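Local coordinates for protein putative short-chain dehydrogenase/reductase (Corynebacterium glutamicum, PDB 3E9N) that probably works as an NAD(P)-dependent oxidoreductase of the short-chain dehydrogenase/reductase family, perhaps as an acetoacetyl-CoA reductase, though its function is not established, at residues K6-T11 / H29-L34; D77-A82 / G126-I131. All coordinates share one frame; numbering follows the deposited sequence.

Contact 1 (K6-T11 / H29-L34); sequences KIAVVT and HIVYAL
Five backbone hydrogen bonds tie K6-T11 to H29-L34: I30 N to K6 O, A8 N to I30 O, Y32 N to A8 O, V10 N to Y32 O and L34 N to V10 O. The Y32 N to A8 O bond measures 2.8 Å, whereas that from I30 N to K6 O is less straight, 130° at the hydrogen. Weaker CA-H...O contacts fall on four of these oxygens, all but I30 O, V9 CA lying 3.4 Å from Y32 O. The pairing is parallel, and both strands with helix 16-25 form the first beta-alpha-beta unit of the Rossmann fold. On the face carrying A8, V10, V31 and A33, V10 CG2 meets V31 CG1 at 4.1 Å, and L25 of that helix packs over A8, V10 and V31. The other face brings I7 CG2 obliquely to Y32 CE2 and V9 CG1 to L34 CD1, both at 4.0 Å. At the N-terminal end H29 points toward K6-T11; its CB touches A8 CB at 3.7 Å, and K6 CB lies 3.6 Å from its CD2. A bend at chi3 (-58°) brings K6 CE to H29 NE2, 3.6 Å away. The ring nitrogens bond elsewhere, ND1 with L25 O and NE2 weakly with T78 OG1.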
loop_
_atom_site.group_PDB
_atom_site.type_symbol
_atom_site.label_atom_id
_atom_site.label_comp_id
_atom_site.label_asym_id
_atom_site.label_seq_id
_atom_site.Cartn_x
_atom_site.Cartn_y
_atom_site.Cartn_z
ATOM N N LYS A 6 32.791 -15.372 -5.227
ATOM C CA LYS A 6 31.392 -15.012 -5.681
ATOM C C LYS A 6 31.389 -13.791 -6.559
ATOM O O LYS A 6 32.276 -12.918 -6.453
ATOM C CB LYS A 6 30.482 -14.744 -4.492
ATOM C CG LYS A 6 30.323 -15.955 -3.577
ATOM C CD LYS A 6 28.993 -15.939 -2.804
ATOM C CE LYS A 6 28.841 -14.712 -1.965
ATOM N NZ LYS A 6 27.334 -14.404 -1.758
ATOM N N ILE A 7 30.376 -13.689 -7.407
ATOM C CA ILE A 7 30.374 -12.605 -8.371
ATOM C C ILE A 7 29.270 -11.575 -8.214
ATOM O O ILE A 7 28.094 -11.919 -8.157
ATOM C CB ILE A 7 30.392 -13.188 -9.782
ATOM C CG1 ILE A 7 31.812 -13.790 -10.014
ATOM C CG2 ILE A 7 30.079 -12.127 -10.807
ATOM C CD1 ILE A 7 31.793 -15.225 -10.418
ATOM N N ALA A 8 29.667 -10.309 -8.194
ATOM C CA ALA A 8 28.777 -9.194 -7.976
ATOM C C ALA A 8 28.825 -8.257 -9.167
ATOM O O ALA A 8 29.905 -8.017 -9.740
ATOM C CB ALA A 8 29.217 -8.413 -6.718
ATOM N N VAL A 9 27.662 -7.712 -9.533
ATOM C CA VAL A 9 27.585 -6.611 -10.524
ATOM C C VAL A 9 26.829 -5.429 -9.895
ATOM O O VAL A 9 25.736 -5.590 -9.360
ATOM C CB VAL A 9 26.798 -7.050 -11.779
ATOM C CG1 VAL A 9 26.599 -5.867 -12.748
ATOM C CG2 VAL A 9 27.477 -8.196 -12.453
ATOM N N VAL A 10 27.419 -4.242 -9.972
ATOM C CA VAL A 10 26.863 -3.065 -9.334
ATOM C C VAL A 10 26.867 -1.920 -10.331
ATOM O O VAL A 10 27.954 -1.516 -10.790
ATOM C CB VAL A 10 27.730 -2.636 -8.128
ATOM C CG1 VAL A 10 27.217 -1.332 -7.541
ATOM C CG2 VAL A 10 27.836 -3.743 -7.078
ATOM N N THR A 11 25.667 -1.408 -10.657
ATOM C CA THR A 11 25.502 -0.206 -11.470
ATOM C C THR A 11 25.503 1.054 -10.611
ATOM O O THR A 11 25.316 1.014 -9.390
ATOM C CB THR A 11 24.230 -0.245 -12.372
ATOM O OG1 THR A 11 23.030 -0.252 -11.575
ATOM C CG2 THR A 11 24.237 -1.463 -13.311
ATOM N N HIS A 29 33.355 -10.868 -2.884
ATOM C CA HIS A 29 32.980 -11.034 -4.290
ATOM C C HIS A 29 34.081 -10.327 -5.099
ATOM O O HIS A 29 34.669 -9.326 -4.617
ATOM C CB HIS A 29 31.676 -10.297 -4.679
ATOM C CG HIS A 29 30.420 -10.721 -3.948
ATOM N ND1 HIS A 29 30.152 -10.374 -2.628
ATOM C CD2 HIS A 29 29.303 -11.344 -4.397
ATOM C CE1 HIS A 29 28.950 -10.810 -2.286
ATOM N NE2 HIS A 29 28.413 -11.412 -3.335
ATOM N N ILE A 30 34.353 -10.845 -6.307
ATOM C CA ILE A 30 34.903 -10.067 -7.403
ATOM C C ILE A 30 33.771 -9.176 -7.893
ATOM O O ILE A 30 32.710 -9.659 -8.242
ATOM C CB ILE A 30 35.326 -11.026 -8.586
ATOM C CG1 ILE A 30 36.540 -11.882 -8.183
ATOM C CG2 ILE A 30 35.684 -10.245 -9.870
ATOM C CD1 ILE A 30 36.268 -13.379 -8.391
ATOM N N VAL A 31 33.968 -7.871 -7.894
ATOM C CA VAL A 31 32.884 -6.936 -8.197
ATOM C C VAL A 31 33.051 -6.256 -9.557
ATOM O O VAL A 31 34.039 -5.522 -9.779
ATOM C CB VAL A 31 32.825 -5.798 -7.146
ATOM C CG1 VAL A 31 31.741 -4.806 -7.508
ATOM C CG2 VAL A 31 32.608 -6.339 -5.739
ATOM N N TYR A 32 32.093 -6.468 -10.459
ATOM C CA TYR A 32 32.021 -5.637 -11.662
ATOM C C TYR A 32 31.272 -4.366 -11.398
ATOM O O TYR A 32 30.069 -4.368 -11.260
ATOM C CB TYR A 32 31.424 -6.389 -12.814
ATOM C CG TYR A 32 32.258 -7.611 -13.126
ATOM C CD1 TYR A 32 33.208 -7.606 -14.164
ATOM C CD2 TYR A 32 32.137 -8.748 -12.355
ATOM C CE1 TYR A 32 33.992 -8.735 -14.436
ATOM C CE2 TYR A 32 32.894 -9.855 -12.613
ATOM C CZ TYR A 32 33.820 -9.854 -13.649
ATOM O OH TYR A 32 34.554 -10.991 -13.854
ATOM N N ALA A 33 32.018 -3.276 -11.345
ATOM C CA ALA A 33 31.515 -1.987 -10.977
ATOM C C ALA A 33 31.314 -1.059 -12.194
ATOM O O ALA A 33 32.279 -0.423 -12.680
ATOM C CB ALA A 33 32.480 -1.359 -9.996
ATOM N N LEU A 34 30.075 -0.967 -12.666
ATOM C CA LEU A 34 29.725 -0.114 -13.799
ATOM C C LEU A 34 29.429 1.325 -13.400
ATOM O O LEU A 34 28.540 1.595 -12.573
ATOM C CB LEU A 34 28.520 -0.659 -14.555
ATOM C CG LEU A 34 28.723 -1.907 -15.398
ATOM C CD1 LEU A 34 28.881 -3.061 -14.431
ATOM C CD2 LEU A 34 27.526 -2.130 -16.344
#

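Contact 2 (D77-A82 / G126-I131); sequences DTLVHA and GCVIYI
D77 O receives C127 N at 2.7 Å and lies close to the preceding G126 CA, where the two segments come nearest, the CA atoms of D77 and G126 4.0 Å apart. C127 returns the bond through its carbonyl O to L79 N, while T78 CA comes to 3.4 Å from the same oxygen. V128 turns to the face that carries L79, H81 and Y130: its CG1 and CG2 rest beside L79 CD2, both at 4.2 Å, and CG1 also meets the edge of the H81 ring at NE2, 3.7 Å away. I129 lies in the other face, with V80 and under helix 203-214; its N binds L79 O and its O accepts H81 N. The ring of Y130 runs alongside that of H81, the planes 18° apart but slid so far that they barely overlap; H81 CD2 sits 3.5 Å from both CD1 and CE1 of Y130. H81 NE2 is hydrogen-bonded to S114 OG of helix 95-124, which anchors the imidazole beside V128. I131 leans toward H81 and A82: with CG1 anti to its carbonyl carbon (chi1 -50°), that atom comes 3.4 Å from H81 O, the acceptor of a long bond from I131 N. These are neighbouring central strands of the parallel Rossmann sheet, joined by a crossover through helix 95-124.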
loop_
_atom_site.group_PDB
_atom_site.type_symbol
_atom_site.label_atom_id
_atom_site.label_comp_id
_atom_site.label_asym_id
_atom_site.label_seq_id
_atom_site.Cartn_x
_atom_site.Cartn_y
_atom_site.Cartn_z
ATOM N N ASP A 77 26.128 -13.775 -8.508
ATOM C CA ASP A 77 25.595 -14.002 -7.144
ATOM C C ASP A 77 24.784 -12.805 -6.631
ATOM O O ASP A 77 23.767 -12.981 -5.995
ATOM C CB ASP A 77 26.740 -14.327 -6.174
ATOM C CG ASP A 77 27.483 -15.591 -6.589
ATOM O OD1 ASP A 77 27.014 -16.684 -6.236
ATOM O OD2 ASP A 77 28.518 -15.500 -7.301
ATOM N N THR A 78 25.252 -11.593 -6.949
ATOM C CA THR A 78 24.686 -10.374 -6.461
ATOM C C THR A 78 24.679 -9.346 -7.614
ATOM O O THR A 78 25.725 -9.032 -8.224
ATOM C CB THR A 78 25.542 -9.820 -5.263
ATOM O OG1 THR A 78 25.670 -10.826 -4.260
ATOM C CG2 THR A 78 24.914 -8.586 -4.642
ATOM N N LEU A 79 23.500 -8.810 -7.888
ATOM C CA LEU A 79 23.307 -7.735 -8.836
ATOM C C LEU A 79 22.575 -6.597 -8.102
ATOM O O LEU A 79 21.444 -6.779 -7.595
ATOM C CB LEU A 79 22.426 -8.249 -9.985
ATOM C CG LEU A 79 21.912 -7.232 -11.021
ATOM C CD1 LEU A 79 23.074 -6.384 -11.721
ATOM C CD2 LEU A 79 20.921 -7.906 -12.065
ATOM N N VAL A 80 23.206 -5.435 -8.050
ATOM C CA VAL A 80 22.656 -4.282 -7.335
ATOM C C VAL A 80 22.505 -3.123 -8.320
ATOM O O VAL A 80 23.484 -2.694 -8.907
ATOM C CB VAL A 80 23.601 -3.834 -6.214
ATOM C CG1 VAL A 80 23.094 -2.483 -5.537
ATOM C CG2 VAL A 80 23.786 -4.977 -5.211
ATOM N N HIS A 81 21.289 -2.622 -8.469
ATOM C CA HIS A 81 20.961 -1.601 -9.417
ATOM C C HIS A 81 20.966 -0.275 -8.633
ATOM O O HIS A 81 19.973 0.076 -8.009
ATOM C CB HIS A 81 19.567 -1.841 -10.042
ATOM C CG HIS A 81 19.429 -3.116 -10.833
ATOM N ND1 HIS A 81 20.029 -3.314 -12.066
ATOM C CD2 HIS A 81 18.727 -4.252 -10.578
ATOM C CE1 HIS A 81 19.703 -4.508 -12.538
ATOM N NE2 HIS A 81 18.895 -5.093 -11.663
ATOM N N ALA A 82 22.121 0.397 -8.598
ATOM C CA ALA A 82 22.239 1.733 -8.027
ATOM C C ALA A 82 22.388 2.871 -9.084
ATOM O O ALA A 82 22.602 3.996 -8.728
ATOM C CB ALA A 82 23.402 1.785 -7.036
ATOM N N GLY A 126 21.210 -16.192 -7.551
ATOM C CA GLY A 126 21.673 -14.910 -7.032
ATOM C C GLY A 126 20.607 -14.015 -6.426
ATOM O O GLY A 126 19.396 -14.328 -6.397
ATOM N N CYS A 127 21.065 -12.878 -5.935
ATOM C CA CYS A 127 20.195 -11.870 -5.339
ATOM C C CYS A 127 20.208 -10.641 -6.212
ATOM O O CYS A 127 21.297 -10.171 -6.574
ATOM C CB CYS A 127 20.762 -11.431 -4.000
ATOM S SG CYS A 127 20.748 -12.688 -2.814
ATOM N N VAL A 128 19.024 -10.121 -6.525
ATOM C CA VAL A 128 18.875 -8.895 -7.283
ATOM C C VAL A 128 18.312 -7.835 -6.331
ATOM O O VAL A 128 17.254 -8.005 -5.739
ATOM C CB VAL A 128 17.927 -9.067 -8.546
ATOM C CG1 VAL A 128 17.785 -7.728 -9.325
ATOM C CG2 VAL A 128 18.467 -10.107 -9.472
ATOM N N ILE A 129 19.038 -6.744 -6.160
ATOM C CA ILE A 129 18.591 -5.734 -5.262
ATOM C C ILE A 129 18.369 -4.440 -6.012
ATOM O O ILE A 129 19.263 -3.991 -6.721
ATOM C CB ILE A 129 19.589 -5.519 -4.131
ATOM C CG1 ILE A 129 19.670 -6.799 -3.280
ATOM C CG2 ILE A 129 19.130 -4.324 -3.270
ATOM C CD1 ILE A 129 21.001 -7.042 -2.651
ATOM N N TYR A 130 17.182 -3.854 -5.876
ATOM C CA TYR A 130 16.870 -2.539 -6.483
ATOM C C TYR A 130 16.958 -1.450 -5.427
ATOM O O TYR A 130 16.496 -1.673 -4.290
ATOM C CB TYR A 130 15.468 -2.552 -7.077
ATOM C CG TYR A 130 15.203 -3.643 -8.113
ATOM C CD1 TYR A 130 15.518 -3.454 -9.436
ATOM C CD2 TYR A 130 14.597 -4.861 -7.751
ATOM C CE1 TYR A 130 15.247 -4.462 -10.376
ATOM C CE2 TYR A 130 14.327 -5.863 -8.672
ATOM C CZ TYR A 130 14.644 -5.657 -9.972
ATOM O OH TYR A 130 14.427 -6.655 -10.903
ATOM N N ILE A 131 17.597 -0.315 -5.753
ATOM C CA ILE A 131 17.592 0.830 -4.872
ATOM C C ILE A 131 16.556 1.747 -5.410
ATOM O O ILE A 131 16.732 2.291 -6.495
ATOM C CB ILE A 131 18.882 1.614 -4.880
ATOM C CG1 ILE A 131 20.073 0.691 -4.696
ATOM C CG2 ILE A 131 18.887 2.640 -3.732
ATOM C CD1 ILE A 131 20.223 0.240 -3.338
#

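How the contacts relate
Contacts 1 and 2 belong to one parallel sheet, their centres about 10 Å apart, and meet where strand 7-11 runs beside strand 78-81. Across this seam V9 N lies 2.7 Å from T78 O, a probable hydrogen bond, and the D77 side chain takes the start of the first strand through OD2, 2.6 Å from I7 N. Four strands thus follow in the order 30-35, 7-11, 78-81, 127-131, with 7-11 and 78-81 each shared between two neighbours. In this family the dinucleotide cofactor lies across the C-terminal ends of such strands, so the ends at T11, L34, A82 and I131 probably face that site.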